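Local structure of uncharacterized protein (Bacteroides ovatus, 4IRT) at residues A[180-184]-A[252-258]; A[190-196]-A[209-215]; A[265-269]-A[314-319]. The protein is of unknown function but is a putative neuraminidase, a member of the BNR repeat-like family with a beta-propeller fold. All blocks are in the same frame, centred on the assembly; numbering follows the deposited sequence.

In the fold
The three contacts lie within and between successive four-stranded antiparallel blades of the beta-propeller. Interaction 1 joins the first strands of two neighbouring blades, 178-185 and 255-258, its centre about 6 Å from the centre of the chain. Interaction 2 lies inside the first of these blades, between its second and third strands, and along the chain it is nested within the loop that interaction 1 closes. Interaction 3 comes later and joins strand 264-271 of the second blade to the start of the next. Centres of interactions 1 and 2 lie about 8 Å apart, those of 1 and 3 about 9 Å. Interactions 1 and 3 join three consecutive blades, and interaction 2 builds the first of them.

Interaction 1: A[180-184]-A[252-258]; sequences YWQLY and NQTSMSA
Gln182 turns its CG between its backbone N and carbonyl carbon (chi1 52°) and bends again at chi2, which carries the amide over to Thr254. Tyr184 instead has CG opposite the backbone N (chi1 -172°), and its ring lies over Ser257. The Gln182 OE1 accepts from Thr254 N at 2.9 Å, with the donor above the carbonyl plane. The same oxygen takes a second bond from a water, which also donates to Tyr180 O and accepts from Gln253 N. Gln182 NE2 bonds to Ser194 OG in the next strand of its own blade. Both ends of the amide are therefore held. Thr254 OG1 in turn bonds to Ala267 O.

At one end of the contact, Asn252 ND2 sits 3.6 Å above the plane of the Tyr180 ring, over its centre. The OD1 of Asn252 is bonded to Arg198 and Asn206. At the other end, Ser257 CA makes a CH-pi contact, 3.8 Å from the centroid of the Tyr184 ring. Ala258 CB touches Tyr184 CD2 at 3.9 Å. Between these ends the selenium of Met256, a selenomethionine, comes to 3.5 Å from Gln182 O.

The two strands run roughly in the same direction, 27° apart, as the first strands of adjacent propeller blades. A second water accepts from Met256 N at 3.0 Å and donates to Leu183 O. The inner strands thus meet through side chains and waters, without direct backbone pairing, and the buried Gln182 amide links polar groups of both blades.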
loop_
_atom_site.group_PDB
_atom_site.type_symbol
_atom_site.label_atom_id
_atom_site.label_comp_id
_atom_site.label_asym_id
_atom_site.label_seq_id
_atom_site.Cartn_x
_atom_site.Cartn_y
_atom_site.Cartn_z
ATOM N N TYR A 180 -9.936 1.897 8.047
ATOM C CA TYR A 180 -9.081 1.452 6.959
ATOM C C TYR A 180 -7.862 2.322 6.971
ATOM O O TYR A 180 -7.974 3.551 6.916
ATOM C CB TYR A 180 -9.778 1.554 5.609
ATOM C CG TYR A 180 -10.922 0.603 5.527
ATOM C CD1 TYR A 180 -10.727 -0.709 5.094
ATOM C CD2 TYR A 180 -12.186 0.998 5.896
ATOM C CE1 TYR A 180 -11.793 -1.608 5.039
ATOM C CE2 TYR A 180 -13.255 0.116 5.847
ATOM C CZ TYR A 180 -13.047 -1.186 5.425
ATOM O OH TYR A 180 -14.123 -2.042 5.403
ATOM N N TRP A 181 -6.707 1.668 7.050
ATOM C CA TRP A 181 -5.447 2.334 7.330
ATOM C C TRP A 181 -4.408 2.136 6.245
ATOM O O TRP A 181 -4.549 1.291 5.389
ATOM C CB TRP A 181 -4.878 1.835 8.672
ATOM C CG TRP A 181 -4.729 0.325 8.736
ATOM C CD1 TRP A 181 -3.723 -0.427 8.257
ATOM C CD2 TRP A 181 -5.681 -0.588 9.325
ATOM N NE1 TRP A 181 -3.981 -1.784 8.487
ATOM C CE2 TRP A 181 -5.178 -1.889 9.160
ATOM C CE3 TRP A 181 -6.913 -0.411 9.956
ATOM C CZ2 TRP A 181 -5.873 -3.012 9.589
ATOM C CZ3 TRP A 181 -7.588 -1.505 10.400
ATOM C CH2 TRP A 181 -7.077 -2.807 10.204
ATOM N N GLN A 182 -3.352 2.935 6.330
ATOM C CA GLN A 182 -2.104 2.784 5.573
ATOM C C GLN A 182 -0.943 3.304 6.408
ATOM O O GLN A 182 -1.135 4.132 7.315
ATOM C CB GLN A 182 -2.169 3.518 4.203
ATOM C CG GLN A 182 -2.602 4.994 4.276
ATOM C CD GLN A 182 -4.099 5.208 4.243
ATOM O OE1 GLN A 182 -4.858 4.400 3.690
ATOM N NE2 GLN A 182 -4.550 6.313 4.858
ATOM N N LEU A 183 0.242 2.762 6.160
ATOM C CA LEU A 183 1.428 3.068 6.942
ATOM C C LEU A 183 2.608 3.289 6.039
ATOM O O LEU A 183 2.564 2.966 4.850
ATOM C CB LEU A 183 1.788 1.939 7.923
ATOM C CG LEU A 183 0.711 1.560 8.919
ATOM C CD1 LEU A 183 -0.180 0.467 8.376
ATOM C CD2 LEU A 183 1.246 1.080 10.240
ATOM N N TYR A 184 3.658 3.810 6.641
ATOM C CA TYR A 184 4.935 3.997 5.983
ATOM C C TYR A 184 6.008 4.125 7.048
ATOM O O TYR A 184 5.790 4.776 8.075
ATOM C CB TYR A 184 4.907 5.254 5.140
ATOM C CG TYR A 184 6.103 5.478 4.244
ATOM C CD1 TYR A 184 6.180 4.835 3.012
ATOM C CD2 TYR A 184 7.114 6.390 4.581
ATOM C CE1 TYR A 184 7.255 5.041 2.152
ATOM C CE2 TYR A 184 8.195 6.611 3.721
ATOM C CZ TYR A 184 8.239 5.932 2.483
ATOM O OH TYR A 184 9.275 6.121 1.596
ATOM N N ASN A 252 -11.470 4.563 0.964
ATOM C CA ASN A 252 -10.693 3.879 1.994
ATOM C C ASN A 252 -9.572 3.023 1.406
ATOM O O ASN A 252 -9.697 2.548 0.280
ATOM C CB ASN A 252 -11.588 2.972 2.843
ATOM C CG ASN A 252 -12.432 2.038 2.016
ATOM O OD1 ASN A 252 -13.383 2.451 1.378
ATOM N ND2 ASN A 252 -12.080 0.756 2.016
ATOM N N GLN A 253 -8.506 2.887 2.200
ATOM C CA GLN A 253 -7.357 2.018 1.974
ATOM C C GLN A 253 -6.539 2.562 0.802
ATOM O O GLN A 253 -6.639 2.053 -0.310
ATOM C CB GLN A 253 -7.822 0.582 1.730
ATOM C CG GLN A 253 -6.716 -0.433 1.682
ATOM C CD GLN A 253 -7.251 -1.838 1.711
ATOM O OE1 GLN A 253 -8.243 -2.141 1.061
ATOM N NE2 GLN A 253 -6.576 -2.706 2.428
ATOM N N THR A 254 -5.771 3.620 1.052
ATOM C CA THR A 254 -4.962 4.234 0.004
ATOM C C THR A 254 -3.492 4.017 0.366
ATOM O O THR A 254 -3.068 2.867 0.544
ATOM C CB THR A 254 -5.330 5.712 -0.255
ATOM O OG1 THR A 254 -5.147 6.483 0.945
ATOM C CG2 THR A 254 -6.787 5.824 -0.732
ATOM N N SER A 255 -2.707 5.086 0.484
ATOM C CA SER A 255 -1.290 4.945 0.747
ATOM C C SER A 255 -0.760 6.241 1.327
ATOM O O SER A 255 -1.432 7.297 1.303
ATOM C CB SER A 255 -0.517 4.565 -0.539
ATOM O OG SER A 255 -0.386 5.705 -1.412
HETATM N N MSE A 256 0.415 6.153 1.924
HETATM C CA MSE A 256 1.086 7.329 2.489
HETATM C C MSE A 256 2.593 7.215 2.390
HETATM O O MSE A 256 3.165 6.146 2.129
HETATM C CB MSE A 256 0.617 7.554 3.938
HETATM C CG MSE A 256 1.169 6.535 4.885
HETATM SE SE MSE A 256 0.693 7.025 6.737
HETATM C CE MSE A 256 1.242 8.870 6.822
ATOM N N SER A 257 3.246 8.348 2.566
ATOM C CA SER A 257 4.688 8.406 2.518
ATOM C C SER A 257 5.176 9.466 3.513
ATOM O O SER A 257 4.400 10.035 4.279
ATOM C CB SER A 257 5.168 8.728 1.100
ATOM O OG SER A 257 6.510 8.309 0.868
ATOM N N ALA A 258 6.479 9.697 3.485
ATOM C CA ALA A 258 7.108 10.711 4.282
ATOM C C ALA A 258 8.359 11.201 3.560
ATOM O O ALA A 258 8.949 10.487 2.738
ATOM C CB ALA A 258 7.483 10.155 5.634
HETATM O O HOH W 1 -7.558 4.487 4.410
HETATM O O HOH W 2 -6.991 6.894 2.953
HETATM O O HOH W 3 1.369 3.353 2.378
HETATM O O HOH W 4 10.796 8.132 1.992
#

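Interaction 2: A[190-196]-A[209-215]. With EDO (1,2-ethanediol), chain M.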
loop_
_atom_site.group_PDB
_atom_site.type_symbol
_atom_site.label_atom_id
_atom_site.label_comp_id
_atom_site.label_asym_id
_atom_site.label_seq_id
_atom_site.Cartn_x
_atom_site.Cartn_y
_atom_site.Cartn_z
ATOM N N THR A 190 10.894 5.988 11.717
ATOM C CA THR A 190 9.595 6.302 12.325
ATOM C C THR A 190 8.460 5.595 11.563
ATOM O O THR A 190 8.392 5.623 10.317
ATOM C CB THR A 190 9.365 7.827 12.347
ATOM O OG1 THR A 190 10.412 8.440 13.110
ATOM C CG2 THR A 190 8.011 8.205 12.940
ATOM N N ILE A 191 7.536 5.014 12.308
ATOM C CA ILE A 191 6.366 4.374 11.710
ATOM C C ILE A 191 5.252 5.400 11.667
ATOM O O ILE A 191 4.830 5.905 12.725
ATOM C CB ILE A 191 5.873 3.169 12.538
ATOM C CG1 ILE A 191 6.990 2.139 12.750
ATOM C CG2 ILE A 191 4.648 2.552 11.882
ATOM C CD1 ILE A 191 6.659 1.108 13.809
ATOM N N HIS A 192 4.756 5.675 10.459
ATOM C CA HIS A 192 3.628 6.554 10.267
ATOM C C HIS A 192 2.378 5.740 10.031
ATOM O O HIS A 192 2.430 4.711 9.376
ATOM C CB HIS A 192 3.869 7.484 9.061
ATOM C CG HIS A 192 5.073 8.355 9.211
ATOM N ND1 HIS A 192 4.993 9.637 9.689
ATOM C CD2 HIS A 192 6.390 8.119 8.987
ATOM C CE1 HIS A 192 6.204 10.164 9.756
ATOM N NE2 HIS A 192 7.071 9.268 9.318
ATOM N N LEU A 193 1.251 6.233 10.526
ATOM C CA LEU A 193 -0.043 5.563 10.378
ATOM C C LEU A 193 -1.139 6.580 10.137
ATOM O O LEU A 193 -1.275 7.537 10.896
ATOM C CB LEU A 193 -0.351 4.809 11.682
ATOM C CG LEU A 193 -1.755 4.244 11.900
ATOM C CD1 LEU A 193 -2.073 3.134 10.934
ATOM C CD2 LEU A 193 -1.860 3.737 13.328
ATOM N N SER A 194 -1.937 6.368 9.096
ATOM C CA SER A 194 -3.153 7.174 8.859
ATOM C C SER A 194 -4.313 6.252 8.494
ATOM O O SER A 194 -4.112 5.083 8.069
ATOM C CB SER A 194 -2.944 8.227 7.777
ATOM O OG SER A 194 -2.495 7.652 6.575
ATOM N N TRP A 195 -5.533 6.770 8.659
ATOM C CA TRP A 195 -6.733 5.978 8.432
ATOM C C TRP A 195 -7.954 6.837 8.249
ATOM O O TRP A 195 -7.933 8.004 8.592
ATOM C CB TRP A 195 -6.963 4.981 9.575
ATOM C CG TRP A 195 -7.341 5.530 10.898
ATOM C CD1 TRP A 195 -8.634 5.615 11.418
ATOM C CD2 TRP A 195 -6.464 5.988 11.941
ATOM N NE1 TRP A 195 -8.591 6.116 12.694
ATOM C CE2 TRP A 195 -7.282 6.350 13.046
ATOM C CE3 TRP A 195 -5.078 6.178 12.037
ATOM C CZ2 TRP A 195 -6.757 6.906 14.215
ATOM C CZ3 TRP A 195 -4.539 6.716 13.238
ATOM C CH2 TRP A 195 -5.380 7.062 14.300
ATOM N N VAL A 196 -9.000 6.224 7.712
ATOM C CA VAL A 196 -10.339 6.807 7.661
ATOM C C VAL A 196 -11.227 5.914 8.512
ATOM O O VAL A 196 -10.946 4.710 8.704
ATOM C CB VAL A 196 -10.909 6.880 6.216
ATOM C CG1 VAL A 196 -9.904 7.596 5.293
ATOM C CG2 VAL A 196 -11.273 5.501 5.690
ATOM N N ILE A 209 -9.802 11.753 7.981
ATOM C CA ILE A 209 -8.450 11.225 7.876
ATOM C C ILE A 209 -7.713 11.516 9.172
ATOM O O ILE A 209 -7.536 12.694 9.553
ATOM C CB ILE A 209 -7.667 11.827 6.679
ATOM C CG1 ILE A 209 -8.484 11.657 5.379
ATOM C CG2 ILE A 209 -6.294 11.160 6.564
ATOM C CD1 ILE A 209 -7.798 12.120 4.102
ATOM N N CYS A 210 -7.252 10.455 9.821
ATOM C CA CYS A 210 -6.603 10.547 11.131
ATOM C C CYS A 210 -5.137 10.084 11.031
ATOM O O CYS A 210 -4.749 9.442 10.076
ATOM C CB CYS A 210 -7.350 9.687 12.161
ATOM S SG CYS A 210 -9.071 10.201 12.470
ATOM N N TYR A 211 -4.335 10.374 12.052
ATOM C CA TYR A 211 -2.892 10.181 11.956
ATOM C C TYR A 211 -2.278 9.851 13.316
ATOM O O TYR A 211 -2.696 10.386 14.317
ATOM C CB TYR A 211 -2.243 11.449 11.417
ATOM C CG TYR A 211 -0.737 11.380 11.383
ATOM C CD1 TYR A 211 -0.075 10.732 10.332
ATOM C CD2 TYR A 211 0.028 11.957 12.376
ATOM C CE1 TYR A 211 1.305 10.647 10.302
ATOM C CE2 TYR A 211 1.409 11.858 12.363
ATOM C CZ TYR A 211 2.049 11.232 11.312
ATOM O OH TYR A 211 3.426 11.173 11.246
ATOM N N ALA A 212 -1.261 9.000 13.308
ATOM C CA ALA A 212 -0.415 8.793 14.448
ATOM C C ALA A 212 0.952 8.359 13.976
ATOM O O ALA A 212 1.090 7.895 12.853
ATOM C CB ALA A 212 -1.010 7.731 15.362
ATOM N N ARG A 213 1.954 8.543 14.825
ATOM C CA ARG A 213 3.308 8.028 14.538
ATOM C C ARG A 213 4.026 7.501 15.766
ATOM O O ARG A 213 3.751 7.912 16.882
ATOM C CB ARG A 213 4.159 9.075 13.826
ATOM C CG ARG A 213 4.300 10.404 14.573
ATOM C CD ARG A 213 5.366 11.233 13.869
ATOM N NE ARG A 213 5.414 12.641 14.284
ATOM C CZ ARG A 213 5.217 13.676 13.483
ATOM N NH1 ARG A 213 4.888 13.508 12.205
ATOM N NH2 ARG A 213 5.335 14.892 13.972
ATOM N N SER A 214 4.966 6.597 15.548
ATOM C CA SER A 214 5.710 5.968 16.626
ATOM C C SER A 214 7.195 6.026 16.318
ATOM O O SER A 214 7.627 5.649 15.212
ATOM C CB SER A 214 5.338 4.502 16.788
ATOM O OG SER A 214 6.153 3.911 17.803
ATOM N N PHE A 215 7.971 6.440 17.328
ATOM C CA PHE A 215 9.429 6.540 17.240
ATOM C C PHE A 215 10.186 5.370 17.878
ATOM O O PHE A 215 11.420 5.336 17.825
ATOM C CB PHE A 215 9.896 7.839 17.911
ATOM C CG PHE A 215 9.294 9.073 17.299
ATOM C CD1 PHE A 215 9.906 9.705 16.229
ATOM C CD2 PHE A 215 8.116 9.589 17.795
ATOM C CE1 PHE A 215 9.358 10.855 15.665
ATOM C CE2 PHE A 215 7.527 10.698 17.208
ATOM C CZ PHE A 215 8.168 11.351 16.151
HETATM C C1 EDO M . 5.816 14.308 18.031
HETATM O O1 EDO M . 5.325 13.347 17.071
HETATM C C2 EDO M . 7.187 14.876 17.671
HETATM O O2 EDO M . 7.118 15.523 16.394
#
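The indole of Trp195 has Cys210 CB over one face, 3.6 Å from the centroid of the six-membered ring, and the cysteine sulfur lies obliquely near the five-membered ring. The His192 ring carries Thr190 CG2 over one face. At its edge ND1 meets Tyr211 OH at 2.7 Å in a hydrogen bond that either could donate. The imidazole NE2 is bonded to Asp186, so both ring nitrogens have partners.

The two strands pair antiparallel, as neighbours in one propeller blade. Ile191 with Ser214, Leu193 with Ala212 and Trp195 with Cys210 are hydrogen-bonded pairs; Ala212 N to Leu193 O is 2.8 Å. Trp195, Cys210 and Ala212 lie on one face of the sheet. Arg213 lies on the other, where His192, Ser194 and Tyr211 pack on Met256 of the next blade.

Arg213 NH1 donates to Tyr211 OH at 2.9 Å, tilted 24° from the guanidinium plane. With CG to NE extended (chi2 170°, chi3 167°), its NE and NH2 donate to O1 and O2 of a 1,2-ethanediol, probably from the crystallisation liquor. A leucine in place of Arg213 would probably leave Tyr211 OH without its guanidinium donor, held within this strand pair by His192 alone. Tyr211 OH is gripped by both His192 ND1 and Arg213 NH1, and with Asp186 on His192 NE2 this makes a continuous polar chain on this face.

Interaction 3: A[265-269]-A[314-319]; sequences YIATY and IARPRI
Tyr269 presents one ring face to Ile314, whose CD1 lies 3.7 Å from the ring centroid and 16° off the normal. The methyl is offset toward the rim and comes closest to CD2, at 3.6 Å. The two side chains cross at a slant. Ile314 has CG1 between its backbone N and carbonyl carbon (chi1 66°), and an extended chi2 then carries CD1 out over the ring. At the phenol end, a water in the plane of the ring lies 2.7 Å from Tyr269 OH and donates to Ile314 O. Ring and backbone of the same pair are therefore tied twice, by a CH-pi contact and by a water.

Further along, Ala267 CB meets Pro317 CG at 3.6 Å. The same methyl also touches Ile319 CG2 at 3.8 Å. Ile319 CD1 reaches back to Tyr265 CB at 3.5 Å.

Segment 265-269 belongs to the second strand of one four-stranded propeller blade. Segment 314-319 leads into strand 318-322, the first strand of the next. The two run in nearly opposite directions, 175° apart, and their closest alpha carbons, those of Ala267 and Pro317, are 6.0 Å apart. They meet across the blade interface through side chains rather than as paired strands. Tyr328, from the second strand of the later blade, also packs on Ala267, Pro317 and Ile319.

Arg316 forms a salt bridge with Glu366, and its NH1 bonds to Asn252 O. Pro317 O accepts from Ser255 OG, at the start of strand 255-258.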
loop_
_atom_site.group_PDB
_atom_site.type_symbol
_atom_site.label_atom_id
_atom_site.label_comp_id
_atom_site.label_asym_id
_atom_site.label_seq_id
_atom_site.Cartn_x
_atom_site.Cartn_y
_atom_site.Cartn_z
ATOM N N TYR A 265 2.873 12.465 4.384
ATOM C CA TYR A 265 2.099 12.816 3.210
ATOM C C TYR A 265 1.100 11.696 2.943
ATOM O O TYR A 265 1.480 10.535 2.964
ATOM C CB TYR A 265 2.984 12.941 1.984
ATOM C CG TYR A 265 3.940 14.092 2.034
ATOM C CD1 TYR A 265 5.062 14.019 2.827
ATOM C CD2 TYR A 265 3.720 15.237 1.299
ATOM C CE1 TYR A 265 5.963 15.073 2.884
ATOM C CE2 TYR A 265 4.605 16.306 1.355
ATOM C CZ TYR A 265 5.724 16.216 2.154
ATOM O OH TYR A 265 6.638 17.250 2.233
ATOM N N ILE A 266 -0.170 12.045 2.714
ATOM C CA ILE A 266 -1.236 11.037 2.512
ATOM C C ILE A 266 -1.934 11.304 1.181
ATOM O O ILE A 266 -2.339 12.417 0.941
ATOM C CB ILE A 266 -2.274 11.103 3.639
ATOM C CG1 ILE A 266 -1.597 10.897 4.995
ATOM C CG2 ILE A 266 -3.397 10.091 3.380
ATOM C CD1 ILE A 266 -2.331 11.442 6.223
ATOM N N ALA A 267 -2.054 10.285 0.334
ATOM C CA ALA A 267 -2.663 10.424 -0.996
ATOM C C ALA A 267 -3.999 9.698 -1.050
ATOM O O ALA A 267 -4.115 8.532 -0.656
ATOM C CB ALA A 267 -1.733 9.886 -2.065
ATOM N N THR A 268 -5.022 10.404 -1.507
ATOM C CA THR A 268 -6.358 9.867 -1.550
ATOM C C THR A 268 -7.208 10.686 -2.503
ATOM O O THR A 268 -6.671 11.427 -3.352
ATOM C CB THR A 268 -7.003 9.759 -0.124
ATOM O OG1 THR A 268 -8.238 9.063 -0.215
ATOM C CG2 THR A 268 -7.263 11.152 0.495
ATOM N N TYR A 269 -8.535 10.499 -2.419
ATOM C CA TYR A 269 -9.468 11.307 -3.184
ATOM C C TYR A 269 -10.810 11.522 -2.465
ATOM O O TYR A 269 -11.186 10.763 -1.581
ATOM C CB TYR A 269 -9.679 10.781 -4.615
ATOM C CG TYR A 269 -10.331 9.401 -4.790
ATOM C CD1 TYR A 269 -11.696 9.217 -4.584
ATOM C CD2 TYR A 269 -9.576 8.312 -5.204
ATOM C CE1 TYR A 269 -12.289 7.974 -4.760
ATOM C CE2 TYR A 269 -10.150 7.041 -5.400
ATOM C CZ TYR A 269 -11.495 6.876 -5.168
ATOM O OH TYR A 269 -12.097 5.653 -5.352
ATOM N N ILE A 314 -11.264 5.528 -11.283
ATOM C CA ILE A 314 -9.924 5.998 -10.971
ATOM C C ILE A 314 -9.282 5.054 -9.938
ATOM O O ILE A 314 -9.970 4.381 -9.151
ATOM C CB ILE A 314 -9.895 7.456 -10.470
ATOM C CG1 ILE A 314 -10.597 7.609 -9.141
ATOM C CG2 ILE A 314 -10.546 8.402 -11.484
ATOM C CD1 ILE A 314 -10.556 9.008 -8.582
ATOM N N ALA A 315 -7.953 5.001 -9.967
ATOM C CA ALA A 315 -7.196 4.184 -9.035
ATOM C C ALA A 315 -6.916 4.925 -7.752
ATOM O O ALA A 315 -6.715 6.136 -7.760
ATOM C CB ALA A 315 -5.877 3.770 -9.655
ATOM N N ARG A 316 -6.829 4.191 -6.661
ATOM C CA ARG A 316 -6.254 4.754 -5.458
ATOM C C ARG A 316 -4.738 5.005 -5.706
ATOM O O ARG A 316 -4.075 4.244 -6.410
ATOM C CB ARG A 316 -6.483 3.833 -4.293
ATOM C CG ARG A 316 -7.949 3.791 -3.931
ATOM C CD ARG A 316 -8.274 2.735 -2.919
ATOM N NE ARG A 316 -8.090 1.412 -3.488
ATOM C CZ ARG A 316 -8.495 0.288 -2.919
ATOM N NH1 ARG A 316 -9.074 0.304 -1.733
ATOM N NH2 ARG A 316 -8.271 -0.867 -3.522
ATOM N N PRO A 317 -4.212 6.109 -5.180
ATOM C CA PRO A 317 -2.901 6.568 -5.599
ATOM C C PRO A 317 -1.711 6.152 -4.757
ATOM O O PRO A 317 -1.854 5.715 -3.603
ATOM C CB PRO A 317 -3.069 8.082 -5.548
ATOM C CG PRO A 317 -3.956 8.294 -4.376
ATOM C CD PRO A 317 -4.965 7.171 -4.480
ATOM N N ARG A 318 -0.529 6.331 -5.335
ATOM C CA ARG A 318 0.742 6.233 -4.586
ATOM C C ARG A 318 1.523 7.522 -4.799
ATOM O O ARG A 318 1.298 8.230 -5.784
ATOM C CB ARG A 318 1.610 5.061 -5.054
ATOM C CG ARG A 318 1.071 3.651 -4.801
ATOM C CD ARG A 318 1.502 3.142 -3.470
ATOM N NE ARG A 318 1.137 1.759 -3.130
ATOM C CZ ARG A 318 2.001 0.839 -2.726
ATOM N NH1 ARG A 318 3.319 1.077 -2.701
ATOM N NH2 ARG A 318 1.559 -0.351 -2.382
ATOM N N ILE A 319 2.437 7.810 -3.874
ATOM C CA ILE A 319 3.281 8.997 -3.940
ATOM C C ILE A 319 4.698 8.682 -3.475
ATOM O O ILE A 319 4.927 7.808 -2.615
ATOM C CB ILE A 319 2.758 10.149 -3.053
ATOM C CG1 ILE A 319 2.416 9.652 -1.632
ATOM C CG2 ILE A 319 1.570 10.846 -3.684
ATOM C CD1 ILE A 319 2.132 10.785 -0.657
HETATM O O HOH W 5 -10.364 3.942 -6.563
#